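Local coordinates for hypothetical protein Atu2648 (Agrobacterium tumefaciens str. C58, PDB 1ZCE) that is of unknown function but adopts the EVE domain fold, related to the ASCH and PUA domains, and so may belong among nucleic acid-binding proteins, at residues Y4-S9 and M112-S117; E28-R33 and D74-G79; N40-K45 and K82-D87; P107-M112 and L131-M136. All blocks are in the same frame, centred on the assembly; numbering follows the deposited sequence.

Contact 1. Residues Y4-S9 and M112-S117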
loop_
_atom_site.group_PDB
_atom_site.type_symbol
_atom_site.label_atom_id
_atom_site.label_comp_id
_atom_site.label_asym_id
_atom_site.label_seq_id
_atom_site.Cartn_x
_atom_site.Cartn_y
_atom_site.Cartn_z
ATOM N N TYR A 4 8.098 2.354 4.769
ATOM C CA TYR A 4 7.308 2.336 3.541
ATOM C C TYR A 4 6.463 1.072 3.506
ATOM O O TYR A 4 6.829 0.058 4.100
ATOM C CB TYR A 4 8.235 2.421 2.329
ATOM C CG TYR A 4 8.934 3.755 2.261
ATOM C CD1 TYR A 4 8.334 4.839 1.628
ATOM C CD2 TYR A 4 10.151 3.965 2.914
ATOM C CE1 TYR A 4 8.918 6.098 1.649
ATOM C CE2 TYR A 4 10.745 5.229 2.941
ATOM C CZ TYR A 4 10.118 6.287 2.308
ATOM O OH TYR A 4 10.670 7.547 2.344
ATOM N N TRP A 5 5.340 1.134 2.797
ATOM C CA TRP A 5 4.404 0.022 2.770
ATOM C C TRP A 5 3.784 -0.247 1.407
ATOM O O TRP A 5 4.015 0.487 0.447
ATOM C CB TRP A 5 3.282 0.318 3.771
ATOM C CG TRP A 5 3.785 0.824 5.090
ATOM C CD1 TRP A 5 3.972 2.129 5.468
ATOM C CD2 TRP A 5 4.201 0.026 6.192
ATOM N NE1 TRP A 5 4.480 2.183 6.747
ATOM C CE2 TRP A 5 4.632 0.900 7.216
ATOM C CE3 TRP A 5 4.254 -1.355 6.419
ATOM C CZ2 TRP A 5 5.108 0.439 8.451
ATOM C CZ3 TRP A 5 4.725 -1.817 7.639
ATOM C CH2 TRP A 5 5.147 -0.923 8.641
ATOM N N LEU A 6 3.000 -1.319 1.334
ATOM C CA LEU A 6 2.277 -1.672 0.115
ATOM C C LEU A 6 0.904 -2.204 0.514
ATOM O O LEU A 6 0.782 -2.999 1.447
ATOM C CB LEU A 6 3.035 -2.711 -0.727
ATOM C CG LEU A 6 2.346 -3.144 -2.034
ATOM C CD1 LEU A 6 3.385 -3.444 -3.116
ATOM C CD2 LEU A 6 1.460 -4.355 -1.782
ATOM N N TYR A 7 -0.121 -1.737 -0.193
ATOM C CA TYR A 7 -1.502 -2.133 0.062
ATOM C C TYR A 7 -2.075 -2.782 -1.186
ATOM O O TYR A 7 -2.074 -2.179 -2.262
ATOM C CB TYR A 7 -2.370 -0.913 0.410
ATOM C CG TYR A 7 -1.769 0.020 1.431
ATOM C CD1 TYR A 7 -0.744 0.894 1.081
ATOM C CD2 TYR A 7 -2.203 0.011 2.755
ATOM C CE1 TYR A 7 -0.155 1.732 2.021
ATOM C CE2 TYR A 7 -1.616 0.848 3.706
ATOM C CZ TYR A 7 -0.592 1.702 3.330
ATOM O OH TYR A 7 0.028 2.506 4.262
ATOM N N LYS A 8 -2.548 -4.015 -1.052
ATOM C CA LYS A 8 -3.158 -4.705 -2.178
ATOM C C LYS A 8 -4.642 -4.346 -2.216
ATOM O O LYS A 8 -5.314 -4.321 -1.180
ATOM C CB LYS A 8 -3.014 -6.220 -2.032
ATOM C CG LYS A 8 -1.592 -6.740 -2.111
ATOM C CD LYS A 8 -1.592 -8.261 -2.208
ATOM C CE LYS A 8 -0.198 -8.812 -2.448
ATOM N NZ LYS A 8 -0.215 -10.295 -2.623
ATOM N N SER A 9 -5.155 -4.066 -3.407
ATOM C CA SER A 9 -6.564 -3.728 -3.565
ATOM C C SER A 9 -7.035 -4.295 -4.902
ATOM O O SER A 9 -6.392 -4.084 -5.928
ATOM C CB SER A 9 -6.744 -2.208 -3.541
ATOM O OG SER A 9 -8.112 -1.841 -3.445
HETATM N N MSE A 112 11.491 -8.670 -1.693
HETATM C CA MSE A 112 10.319 -7.835 -1.461
HETATM C C MSE A 112 9.124 -8.698 -1.068
HETATM O O MSE A 112 8.881 -9.749 -1.663
HETATM C CB MSE A 112 10.004 -7.023 -2.719
HETATM C CG MSE A 112 9.062 -5.853 -2.503
HETATM SE SE MSE A 112 8.789 -4.882 -4.136
HETATM C CE MSE A 112 7.436 -3.659 -3.503
ATOM N N SER A 113 8.383 -8.252 -0.060
ATOM C CA SER A 113 7.220 -8.992 0.412
ATOM C C SER A 113 6.245 -9.287 -0.724
ATOM O O SER A 113 5.618 -10.347 -0.760
ATOM C CB SER A 113 6.508 -8.202 1.512
ATOM O OG SER A 113 5.452 -8.953 2.084
ATOM N N LEU A 114 6.121 -8.353 -1.661
ATOM C CA LEU A 114 5.211 -8.528 -2.784
ATOM C C LEU A 114 5.465 -9.814 -3.563
ATOM O O LEU A 114 4.535 -10.417 -4.093
ATOM C CB LEU A 114 5.311 -7.325 -3.729
ATOM C CG LEU A 114 4.416 -7.344 -4.972
ATOM C CD1 LEU A 114 2.943 -7.342 -4.565
ATOM C CD2 LEU A 114 4.728 -6.138 -5.836
ATOM N N VAL A 115 6.722 -10.236 -3.631
ATOM C CA VAL A 115 7.062 -11.451 -4.364
ATOM C C VAL A 115 7.331 -12.665 -3.475
ATOM O O VAL A 115 7.422 -13.788 -3.969
ATOM C CB VAL A 115 8.292 -11.228 -5.271
ATOM C CG1 VAL A 115 7.994 -10.137 -6.290
ATOM C CG2 VAL A 115 9.499 -10.858 -4.432
ATOM N N THR A 116 7.453 -12.448 -2.170
ATOM C CA THR A 116 7.722 -13.549 -1.250
ATOM C C THR A 116 6.490 -13.994 -0.467
ATOM O O THR A 116 6.328 -15.180 -0.174
ATOM C CB THR A 116 8.834 -13.180 -0.243
ATOM O OG1 THR A 116 8.403 -12.086 0.575
ATOM C CG2 THR A 116 10.106 -12.789 -0.981
ATOM N N SER A 117 5.627 -13.045 -0.122
ATOM C CA SER A 117 4.412 -13.350 0.628
ATOM C C SER A 117 3.243 -13.585 -0.323
ATOM O O SER A 117 3.014 -12.803 -1.241
ATOM C CB SER A 117 4.083 -12.198 1.577
ATOM O OG SER A 117 5.141 -11.984 2.496
HETATM O O HOH W 1 2.433 -10.645 -2.409
#
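Leu6 sets its CD1 methyl against two side chains of 112-117, meeting Leu114 CD2 at 4.1 Å and the terminal methyl CE of Met112, a selenomethionine, at the same distance. The contact lays the short helix 113-116 against strand 4-9, an inner strand of the mixed sheet of this EVE domain, where that strand runs parallel to 49-54 and antiparallel to 122-125. Leu6 crosses both of its partners at about a right angle, and the contacts are between methyl groups. The geometry of Met112 explains its reach: CG stands anti to the backbone N (chi1 -164°) and the chain beyond it is extended, which carries CE from the residue just before the helix down to the strand. Val125, Phe51 and Tyr53 from the flanking strands also pack on Leu6, while Leu100 and Tyr53 touch Leu114.

Two residues further along the strand, Lys8 combines apolar and polar roles. Its CE lies 4.1 Å from Leu114 CD1, and the extended chain continues to the end of the helix. There a water replaces direct bonding: it accepts from Lys8 NZ at 2.7 Å and sits 2.7 Å from Leu114 O, in the helix, and close to Ser117 O, just beyond it. Ser117 hooks back onto the start of the same helix, its OG hydrogen-bonded to Ser113 OG (3.1 Å).

Contact 2. Residues E28-R33 and D74-G79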
loop_
_atom_site.group_PDB
_atom_site.type_symbol
_atom_site.label_atom_id
_atom_site.label_comp_id
_atom_site.label_asym_id
_atom_site.label_seq_id
_atom_site.Cartn_x
_atom_site.Cartn_y
_atom_site.Cartn_z
ATOM N N GLU A 28 -10.996 4.479 4.685
ATOM C CA GLU A 28 -10.724 3.582 5.799
ATOM C C GLU A 28 -10.349 2.245 5.171
ATOM O O GLU A 28 -11.072 1.732 4.314
ATOM C CB GLU A 28 -11.976 3.419 6.665
ATOM C CG GLU A 28 -11.736 2.599 7.921
ATOM C CD GLU A 28 -13.009 2.285 8.688
ATOM O OE1 GLU A 28 -12.904 1.671 9.769
ATOM O OE2 GLU A 28 -14.107 2.640 8.211
ATOM N N TRP A 29 -9.221 1.674 5.588
ATOM C CA TRP A 29 -8.778 0.411 5.006
ATOM C C TRP A 29 -9.395 -0.797 5.707
ATOM O O TRP A 29 -8.714 -1.579 6.370
ATOM C CB TRP A 29 -7.250 0.324 5.029
ATOM C CG TRP A 29 -6.721 -0.430 3.859
ATOM C CD1 TRP A 29 -5.997 -1.585 3.883
ATOM C CD2 TRP A 29 -6.925 -0.111 2.479
ATOM N NE1 TRP A 29 -5.739 -2.010 2.602
ATOM C CE2 TRP A 29 -6.298 -1.122 1.720
ATOM C CE3 TRP A 29 -7.581 0.931 1.810
ATOM C CZ2 TRP A 29 -6.307 -1.125 0.320
ATOM C CZ3 TRP A 29 -7.592 0.931 0.416
ATOM C CH2 TRP A 29 -6.958 -0.091 -0.312
ATOM N N THR A 30 -10.700 -0.946 5.514
ATOM C CA THR A 30 -11.485 -2.010 6.130
ATOM C C THR A 30 -11.336 -3.377 5.477
ATOM O O THR A 30 -10.788 -3.505 4.386
ATOM C CB THR A 30 -12.978 -1.659 6.093
ATOM O OG1 THR A 30 -13.394 -1.534 4.728
ATOM C CG2 THR A 30 -13.233 -0.346 6.804
ATOM N N GLY A 31 -11.829 -4.400 6.169
ATOM C CA GLY A 31 -11.800 -5.748 5.629
ATOM C C GLY A 31 -10.568 -6.597 5.856
ATOM O O GLY A 31 -10.556 -7.762 5.462
ATOM N N VAL A 32 -9.529 -6.043 6.467
ATOM C CA VAL A 32 -8.329 -6.827 6.719
ATOM C C VAL A 32 -8.602 -7.780 7.877
ATOM O O VAL A 32 -8.963 -7.352 8.970
ATOM C CB VAL A 32 -7.128 -5.918 7.051
ATOM C CG1 VAL A 32 -5.930 -6.762 7.475
ATOM C CG2 VAL A 32 -6.774 -5.074 5.836
ATOM N N ARG A 33 -8.450 -9.074 7.613
ATOM C CA ARG A 33 -8.681 -10.108 8.618
ATOM C C ARG A 33 -7.462 -11.028 8.688
ATOM O O ARG A 33 -7.575 -12.256 8.713
ATOM C CB ARG A 33 -9.940 -10.908 8.266
ATOM C CG ARG A 33 -11.209 -10.060 8.175
ATOM C CD ARG A 33 -11.607 -9.479 9.529
ATOM N NE ARG A 33 -12.847 -8.702 9.470
ATOM C CZ ARG A 33 -12.908 -7.381 9.312
ATOM N NH1 ARG A 33 -11.795 -6.668 9.199
ATOM N NH2 ARG A 33 -14.086 -6.769 9.264
ATOM N N ASP A 74 -11.901 -1.149 13.137
ATOM C CA ASP A 74 -12.435 -1.294 11.782
ATOM C C ASP A 74 -13.960 -1.166 11.865
ATOM O O ASP A 74 -14.618 -2.003 12.478
ATOM C CB ASP A 74 -12.050 -2.675 11.239
ATOM C CG ASP A 74 -12.482 -2.894 9.798
ATOM O OD1 ASP A 74 -13.454 -2.252 9.353
ATOM O OD2 ASP A 74 -11.851 -3.732 9.116
ATOM N N SER A 75 -14.518 -0.136 11.234
ATOM C CA SER A 75 -15.959 0.104 11.272
ATOM C C SER A 75 -16.800 -1.053 10.745
ATOM O O SER A 75 -18.009 -1.096 10.975
ATOM C CB SER A 75 -16.302 1.365 10.478
ATOM O OG SER A 75 -16.122 1.147 9.090
ATOM N N THR A 76 -16.172 -1.983 10.035
ATOM C CA THR A 76 -16.893 -3.125 9.484
ATOM C C THR A 76 -16.736 -4.374 10.347
ATOM O O THR A 76 -17.279 -5.428 10.020
ATOM C CB THR A 76 -16.408 -3.466 8.056
ATOM O OG1 THR A 76 -15.062 -3.959 8.107
ATOM C CG2 THR A 76 -16.461 -2.231 7.164
ATOM N N ALA A 77 -15.998 -4.252 11.446
ATOM C CA ALA A 77 -15.771 -5.383 12.340
ATOM C C ALA A 77 -16.788 -5.409 13.474
ATOM O O ALA A 77 -16.548 -6.013 14.518
ATOM C CB ALA A 77 -14.361 -5.325 12.908
ATOM N N GLU A 78 -17.925 -4.759 13.251
ATOM C CA GLU A 78 -19.002 -4.687 14.233
ATOM C C GLU A 78 -18.521 -4.534 15.675
ATOM O O GLU A 78 -18.837 -5.346 16.546
ATOM C CB GLU A 78 -19.928 -5.906 14.088
ATOM C CG GLU A 78 -19.235 -7.256 13.974
ATOM C CD GLU A 78 -18.829 -7.829 15.315
ATOM O OE1 GLU A 78 -19.715 -7.998 16.179
ATOM O OE2 GLU A 78 -17.628 -8.118 15.506
ATOM N N GLY A 79 -17.752 -3.476 15.913
ATOM C CA GLY A 79 -17.242 -3.201 17.243
ATOM C C GLY A 79 -16.391 -4.298 17.851
ATOM O O GLY A 79 -16.349 -4.441 19.074
HETATM O O HOH W 2 -9.202 -3.686 8.137
HETATM O O HOH W 3 -16.578 -8.052 9.954
#
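Asp74 and Arg33 meet in a salt bridge in which Arg33 NH1 donates to Asp74 OD2 at 2.9 Å, in a nearly straight bond (N-H...O 172°). The two flat groups stand almost perpendicular, and NH1 approaches OD2 from above the carboxylate plane although OD2 lies in the guanidinium plane. This orientation goes with a second donor on the same oxygen, Gly31 N, which meets the syn lone pair of OD2 at 3.0 Å. Arg33 NH2 donates to Thr76 OG1, and Ala77 CB lies over one guanidinium face. Thr30 CB and CG2 pack on Thr76 CG2, the two side chains crossing at about a right angle.

Glu28 holds Ser75 with both oxygens: Ser75 N points straight at Glu28 OE1 (2.8 Å), and Ser75 OG donates to Glu28 OE2 at 2.7 Å.

The next shell fixes the carboxylate of Asp74. Its OD1 accepts from Thr76 N (2.8 Å), closing an Asx turn inside the type I turn 74-77, and also from Thr76 OG1, on the same face of the plane. A water links OD2 to Trp29 O and Val32 N. NH1 of Arg33 is steadied by Val32 O, and Trp83 adds a cation-pi contact.

Two loops at one end of the sheet are thus joined chiefly by polar bonds. With Glu28 OE1 4.0 Å from Asp74 OD1, these donors and the positive charge of Arg33 probably offset the repulsion between the carboxylates.

Contact 3. Residues N40-K45 and K82-D87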
loop_
_atom_site.group_PDB
_atom_site.type_symbol
_atom_site.label_atom_id
_atom_site.label_comp_id
_atom_site.label_asym_id
_atom_site.label_seq_id
_atom_site.Cartn_x
_atom_site.Cartn_y
_atom_site.Cartn_z
ATOM N N ASN A 40 0.905 -4.642 10.660
ATOM C CA ASN A 40 1.681 -3.745 9.816
ATOM C C ASN A 40 1.006 -2.374 9.852
ATOM O O ASN A 40 1.674 -1.343 9.929
ATOM C CB ASN A 40 1.765 -4.289 8.384
ATOM C CG ASN A 40 2.776 -5.427 8.246
ATOM O OD1 ASN A 40 2.744 -6.202 7.286
ATOM N ND2 ASN A 40 3.685 -5.524 9.206
HETATM N N MSE A 41 -0.321 -2.355 9.813
HETATM C CA MSE A 41 -1.019 -1.079 9.875
HETATM C C MSE A 41 -0.791 -0.408 11.230
HETATM O O MSE A 41 -0.650 0.812 11.302
HETATM C CB MSE A 41 -2.514 -1.256 9.590
HETATM C CG MSE A 41 -2.788 -1.571 8.124
HETATM SE SE MSE A 41 -4.665 -1.537 7.596
HETATM C CE MSE A 41 -5.238 -3.095 8.611
ATOM N N ARG A 42 -0.761 -1.193 12.302
ATOM C CA ARG A 42 -0.516 -0.632 13.627
ATOM C C ARG A 42 0.873 -0.005 13.722
ATOM O O ARG A 42 1.115 0.836 14.583
ATOM C CB ARG A 42 -0.644 -1.709 14.705
ATOM C CG ARG A 42 -2.052 -2.192 14.941
ATOM C CD ARG A 42 -2.061 -3.314 15.953
ATOM N NE ARG A 42 -3.415 -3.747 16.260
ATOM C CZ ARG A 42 -3.707 -4.706 17.129
ATOM N NH1 ARG A 42 -2.733 -5.334 17.773
ATOM N NH2 ARG A 42 -4.972 -5.026 17.359
ATOM N N ALA A 43 1.786 -0.415 12.847
ATOM C CA ALA A 43 3.144 0.117 12.865
ATOM C C ALA A 43 3.283 1.386 12.032
ATOM O O ALA A 43 4.344 2.009 12.018
ATOM C CB ALA A 43 4.114 -0.938 12.354
HETATM N N MSE A 44 2.208 1.772 11.349
HETATM C CA MSE A 44 2.232 2.952 10.491
HETATM C C MSE A 44 2.038 4.266 11.225
HETATM O O MSE A 44 1.327 4.338 12.228
HETATM C CB MSE A 44 1.165 2.829 9.404
HETATM C CG MSE A 44 1.425 1.685 8.446
HETATM SE SE MSE A 44 -0.044 1.416 7.238
HETATM C CE MSE A 44 0.593 -0.211 6.424
ATOM N N LYS A 45 2.682 5.305 10.705
ATOM C CA LYS A 45 2.575 6.641 11.263
ATOM C C LYS A 45 1.921 7.549 10.226
ATOM O O LYS A 45 1.915 7.244 9.032
ATOM C CB LYS A 45 3.965 7.180 11.612
ATOM C CG LYS A 45 4.695 6.361 12.663
ATOM C CD LYS A 45 6.032 6.982 13.038
ATOM C CE LYS A 45 6.822 6.078 13.974
ATOM N NZ LYS A 45 7.271 4.835 13.296
ATOM N N LYS A 82 -10.147 -7.168 17.990
ATOM C CA LYS A 82 -8.885 -7.464 17.332
ATOM C C LYS A 82 -8.736 -6.969 15.900
ATOM O O LYS A 82 -7.677 -7.137 15.310
ATOM C CB LYS A 82 -8.590 -8.963 17.400
ATOM C CG LYS A 82 -9.689 -9.844 16.862
ATOM C CD LYS A 82 -9.321 -11.301 17.018
ATOM C CE LYS A 82 -10.455 -12.192 16.564
ATOM N NZ LYS A 82 -10.102 -13.637 16.657
ATOM N N TRP A 83 -9.769 -6.351 15.336
ATOM C CA TRP A 83 -9.652 -5.848 13.972
ATOM C C TRP A 83 -9.654 -4.325 13.908
ATOM O O TRP A 83 -10.668 -3.676 14.173
ATOM C CB TRP A 83 -10.775 -6.409 13.093
ATOM C CG TRP A 83 -10.729 -7.909 12.948
ATOM C CD1 TRP A 83 -11.776 -8.776 13.091
ATOM C CD2 TRP A 83 -9.584 -8.716 12.632
ATOM N NE1 TRP A 83 -11.356 -10.065 12.890
ATOM C CE2 TRP A 83 -10.016 -10.060 12.607
ATOM C CE3 TRP A 83 -8.236 -8.436 12.371
ATOM C CZ2 TRP A 83 -9.150 -11.121 12.329
ATOM C CZ3 TRP A 83 -7.373 -9.495 12.095
ATOM C CH2 TRP A 83 -7.837 -10.819 12.078
ATOM N N ASP A 84 -8.495 -3.760 13.586
ATOM C CA ASP A 84 -8.363 -2.318 13.443
ATOM C C ASP A 84 -7.600 -2.002 12.154
ATOM O O ASP A 84 -6.993 -2.887 11.550
ATOM C CB ASP A 84 -7.696 -1.673 14.683
ATOM C CG ASP A 84 -6.528 -2.477 15.237
ATOM O OD1 ASP A 84 -5.515 -2.651 14.531
ATOM O OD2 ASP A 84 -6.617 -2.926 16.400
ATOM N N CYS A 85 -7.645 -0.745 11.731
ATOM C CA CYS A 85 -6.995 -0.349 10.490
ATOM C C CYS A 85 -6.725 1.147 10.406
ATOM O O CYS A 85 -7.241 1.943 11.203
ATOM C CB CYS A 85 -7.892 -0.747 9.315
ATOM S SG CYS A 85 -9.584 -0.040 9.447
ATOM N N VAL A 86 -5.895 1.519 9.434
ATOM C CA VAL A 86 -5.590 2.919 9.189
ATOM C C VAL A 86 -6.507 3.403 8.070
ATOM O O VAL A 86 -7.322 2.647 7.535
ATOM C CB VAL A 86 -4.120 3.128 8.706
ATOM C CG1 VAL A 86 -3.147 2.770 9.814
ATOM C CG2 VAL A 86 -3.841 2.283 7.466
ATOM N N ASP A 87 -6.381 4.687 7.757
ATOM C CA ASP A 87 -7.101 5.307 6.650
ATOM C C ASP A 87 -5.956 5.756 5.749
ATOM O O ASP A 87 -4.922 6.195 6.254
ATOM C CB ASP A 87 -7.853 6.563 7.095
ATOM C CG ASP A 87 -9.126 6.265 7.863
ATOM O OD1 ASP A 87 -9.284 5.147 8.385
ATOM O OD2 ASP A 87 -9.974 7.179 7.955
#
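Met41, a selenomethionine, turns its selenium and terminal methyl toward Cys85 and Val86, where the last turn of helix 35-42 packs across the beginning of strand 84-99 in the sheet of the EVE domain. Its CE lies 3.6 Å from Cys85 CB, and SE is 3.9 Å from Val86 CG2. The bend at the end of the chain (chi3 -68°) brings CE against the strand backbone, where it also meets Asp84 O. Val86 is shared: CG2 touches SE of Met44, a second selenomethionine, at 3.9 Å, while CG1 packs on the carbonyl O of Met41. Met44 crosses Val86 at about a right angle and extends the apolar patch toward Trp5 and Tyr7 of strand 4-9; Val32 and Val122 adjoin Met41. The packing also buries the backbone N of Val86, which has no hydrogen-bond partner in the model.

Outside this centre, Arg42 runs extended from CG to NE and forms a two-pronged salt bridge with Asp84, side-on, one nitrogen to each oxygen. NE hydrogen-bonds to the syn lone pair of OD1 at 2.9 Å and close to the guanidinium plane, whereas the hydrogen bond from NH2 to OD2 is slightly tilted, at 2.8 Å. The two planes are 35° apart, so the pair is twisted rather than coplanar. Lys82 lies beyond: its O accepts from Arg38 NH1, and its NZ is hydrogen-bonded to Tyr35 OH.

Contact 4. Residues P107-M112 and L131-M136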
loop_
_atom_site.group_PDB
_atom_site.type_symbol
_atom_site.label_atom_id
_atom_site.label_comp_id
_atom_site.label_asym_id
_atom_site.label_seq_id
_atom_site.Cartn_x
_atom_site.Cartn_y
_atom_site.Cartn_z
ATOM N N PRO A 107 16.487 -8.206 -9.799
ATOM C CA PRO A 107 17.203 -8.844 -8.688
ATOM C C PRO A 107 17.212 -8.063 -7.374
ATOM O O PRO A 107 17.307 -8.654 -6.302
ATOM C CB PRO A 107 18.607 -9.049 -9.256
ATOM C CG PRO A 107 18.756 -7.911 -10.206
ATOM C CD PRO A 107 17.411 -7.887 -10.902
ATOM N N LYS A 108 17.109 -6.742 -7.455
ATOM C CA LYS A 108 17.116 -5.908 -6.257
ATOM C C LYS A 108 15.823 -6.036 -5.455
ATOM O O LYS A 108 15.754 -5.619 -4.296
ATOM C CB LYS A 108 17.338 -4.445 -6.650
ATOM C CG LYS A 108 18.633 -4.220 -7.420
ATOM C CD LYS A 108 18.702 -2.832 -8.038
ATOM C CE LYS A 108 18.771 -1.744 -6.982
ATOM N NZ LYS A 108 18.817 -0.393 -7.605
ATOM N N LEU A 109 14.804 -6.628 -6.068
ATOM C CA LEU A 109 13.511 -6.781 -5.415
ATOM C C LEU A 109 13.174 -8.223 -5.038
ATOM O O LEU A 109 12.034 -8.520 -4.683
ATOM C CB LEU A 109 12.417 -6.211 -6.325
ATOM C CG LEU A 109 12.621 -4.769 -6.809
ATOM C CD1 LEU A 109 11.458 -4.370 -7.700
ATOM C CD2 LEU A 109 12.742 -3.823 -5.623
ATOM N N GLU A 110 14.168 -9.108 -5.091
ATOM C CA GLU A 110 13.962 -10.523 -4.772
ATOM C C GLU A 110 13.434 -10.824 -3.377
ATOM O O GLU A 110 12.783 -11.849 -3.167
ATOM C CB GLU A 110 15.258 -11.311 -4.955
ATOM C CG GLU A 110 15.799 -11.343 -6.359
ATOM C CD GLU A 110 16.766 -12.489 -6.565
ATOM O OE1 GLU A 110 17.694 -12.644 -5.741
ATOM O OE2 GLU A 110 16.594 -13.236 -7.551
ATOM N N LYS A 111 13.732 -9.955 -2.418
ATOM C CA LYS A 111 13.284 -10.175 -1.048
ATOM C C LYS A 111 12.054 -9.347 -0.701
ATOM O O LYS A 111 11.610 -9.334 0.446
ATOM C CB LYS A 111 14.416 -9.858 -0.063
ATOM C CG LYS A 111 15.632 -10.767 -0.208
ATOM C CD LYS A 111 16.745 -10.372 0.755
ATOM C CE LYS A 111 17.956 -11.284 0.623
ATOM N NZ LYS A 111 17.653 -12.692 1.002
HETATM N N MSE A 112 11.491 -8.670 -1.693
HETATM C CA MSE A 112 10.319 -7.835 -1.461
HETATM C C MSE A 112 9.124 -8.698 -1.068
HETATM O O MSE A 112 8.881 -9.749 -1.663
HETATM C CB MSE A 112 10.004 -7.023 -2.719
HETATM C CG MSE A 112 9.062 -5.853 -2.503
HETATM SE SE MSE A 112 8.789 -4.882 -4.136
HETATM C CE MSE A 112 7.436 -3.659 -3.503
ATOM N N LEU A 131 12.342 2.979 -3.435
ATOM C CA LEU A 131 13.008 3.849 -4.393
ATOM C C LEU A 131 13.184 3.185 -5.757
ATOM O O LEU A 131 13.057 3.841 -6.790
ATOM C CB LEU A 131 14.367 4.293 -3.843
ATOM C CG LEU A 131 14.293 5.206 -2.612
ATOM C CD1 LEU A 131 15.678 5.408 -2.029
ATOM C CD2 LEU A 131 13.671 6.540 -2.989
ATOM N N GLU A 132 13.474 1.887 -5.763
ATOM C CA GLU A 132 13.667 1.168 -7.018
ATOM C C GLU A 132 12.356 1.028 -7.799
ATOM O O GLU A 132 12.325 1.264 -9.007
ATOM C CB GLU A 132 14.279 -0.206 -6.739
ATOM C CG GLU A 132 14.501 -1.080 -7.971
ATOM C CD GLU A 132 15.551 -0.542 -8.934
ATOM O OE1 GLU A 132 15.768 -1.190 -9.980
ATOM O OE2 GLU A 132 16.160 0.514 -8.661
ATOM N N VAL A 133 11.277 0.642 -7.124
ATOM C CA VAL A 133 9.990 0.516 -7.799
ATOM C C VAL A 133 9.573 1.893 -8.315
ATOM O O VAL A 133 9.062 2.012 -9.429
ATOM C CB VAL A 133 8.907 -0.067 -6.848
ATOM C CG1 VAL A 133 7.522 0.032 -7.480
ATOM C CG2 VAL A 133 9.225 -1.532 -6.555
ATOM N N CYS A 134 9.796 2.934 -7.518
ATOM C CA CYS A 134 9.451 4.283 -7.957
ATOM C C CYS A 134 10.228 4.664 -9.218
ATOM O O CYS A 134 9.649 5.214 -10.160
ATOM C CB CYS A 134 9.712 5.302 -6.844
ATOM S SG CYS A 134 8.421 5.330 -5.572
ATOM N N ARG A 135 11.529 4.374 -9.243
ATOM C CA ARG A 135 12.343 4.677 -10.423
ATOM C C ARG A 135 11.796 3.936 -11.640
ATOM O O ARG A 135 11.667 4.505 -12.724
ATOM C CB ARG A 135 13.804 4.268 -10.211
ATOM C CG ARG A 135 14.676 5.298 -9.517
ATOM C CD ARG A 135 16.135 4.864 -9.576
ATOM N NE ARG A 135 16.378 3.666 -8.782
ATOM C CZ ARG A 135 16.614 3.677 -7.475
ATOM N NH1 ARG A 135 16.818 2.541 -6.831
ATOM N NH2 ARG A 135 16.670 4.827 -6.817
HETATM N N MSE A 136 11.489 2.657 -11.457
HETATM C CA MSE A 136 10.946 1.847 -12.538
HETATM C C MSE A 136 9.650 2.475 -13.025
HETATM O O MSE A 136 9.326 2.408 -14.210
HETATM C CB MSE A 136 10.659 0.429 -12.048
HETATM C CG MSE A 136 11.891 -0.367 -11.655
HETATM SE SE MSE A 136 11.392 -1.984 -10.734
HETATM C CE MSE A 136 10.733 -2.992 -12.239
#
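Glu132 and Lys108 face each other at the polar side of this contact, where Lys108 NZ makes a weak hydrogen bond, part of a salt bridge, to Glu132 OE2 at 3.0 Å. The same oxygen is gripped from within its own helix by Arg135, side-on with two nitrogens: NH1 at 2.8 Å from OE2, and NE at 3.2 Å. Both come nearly along the C-O axis, with OE2 in the guanidinium plane. OE2 therefore serves three donors, and OE1 accepts from Asn106 ND2. The two cations, Lys108 NZ and Arg135 NH1, stand 3.6 Å apart, a repulsion that the shared carboxylate probably offsets. Asn106 also works on the other segment, its OD1 accepting from the backbone N of Lys108.

CG of Glu132, anti to the backbone N (chi1 179°), packs on Leu109 CD2, and the bend at chi2 (66°) turns CD toward Lys108. Beneath the charges, Leu109 CD1 lies 3.8 Å from Val133 CG2 and 3.9 Å from SE of Met136; the Leu109 and Met136 side chains run past each other in opposite directions. Met112 CE meets Val133 CG2 from another side, at 4.1 Å.

The turn 109-112, closed by Met112 N donating to Leu109 O, thus joins the loop between helices 100-105 and 113-116 to helix 127-136. Val103 of helix 100-105 touches both Leu109 and Met112, and Val133 continues inward onto Phe51 of strand 49-54.

Overall arrangement
The four contacts show how loops and helices are fixed around one mixed sheet. Contacts 1 and 4, with centres about 11 Å apart, share Met112, whose CE reaches both strand 4-9 and helix 127-136. Contacts 2 and 3, also about 11 Å apart, are joined through backbone bonds: Trp29 N to Val86 O at 2.9 Å and Asp74 N to Trp83 O at 3.0 Å. Contact 1 bridges the two groups, since Tyr7 and Trp5 pack on Met44 of contact 3 and Trp29 of contact 2 lies against Tyr7 and Lys8. Contacts 2 and 4 lie farthest apart, about 31 Å between centres, on opposite sides of the chain's centre.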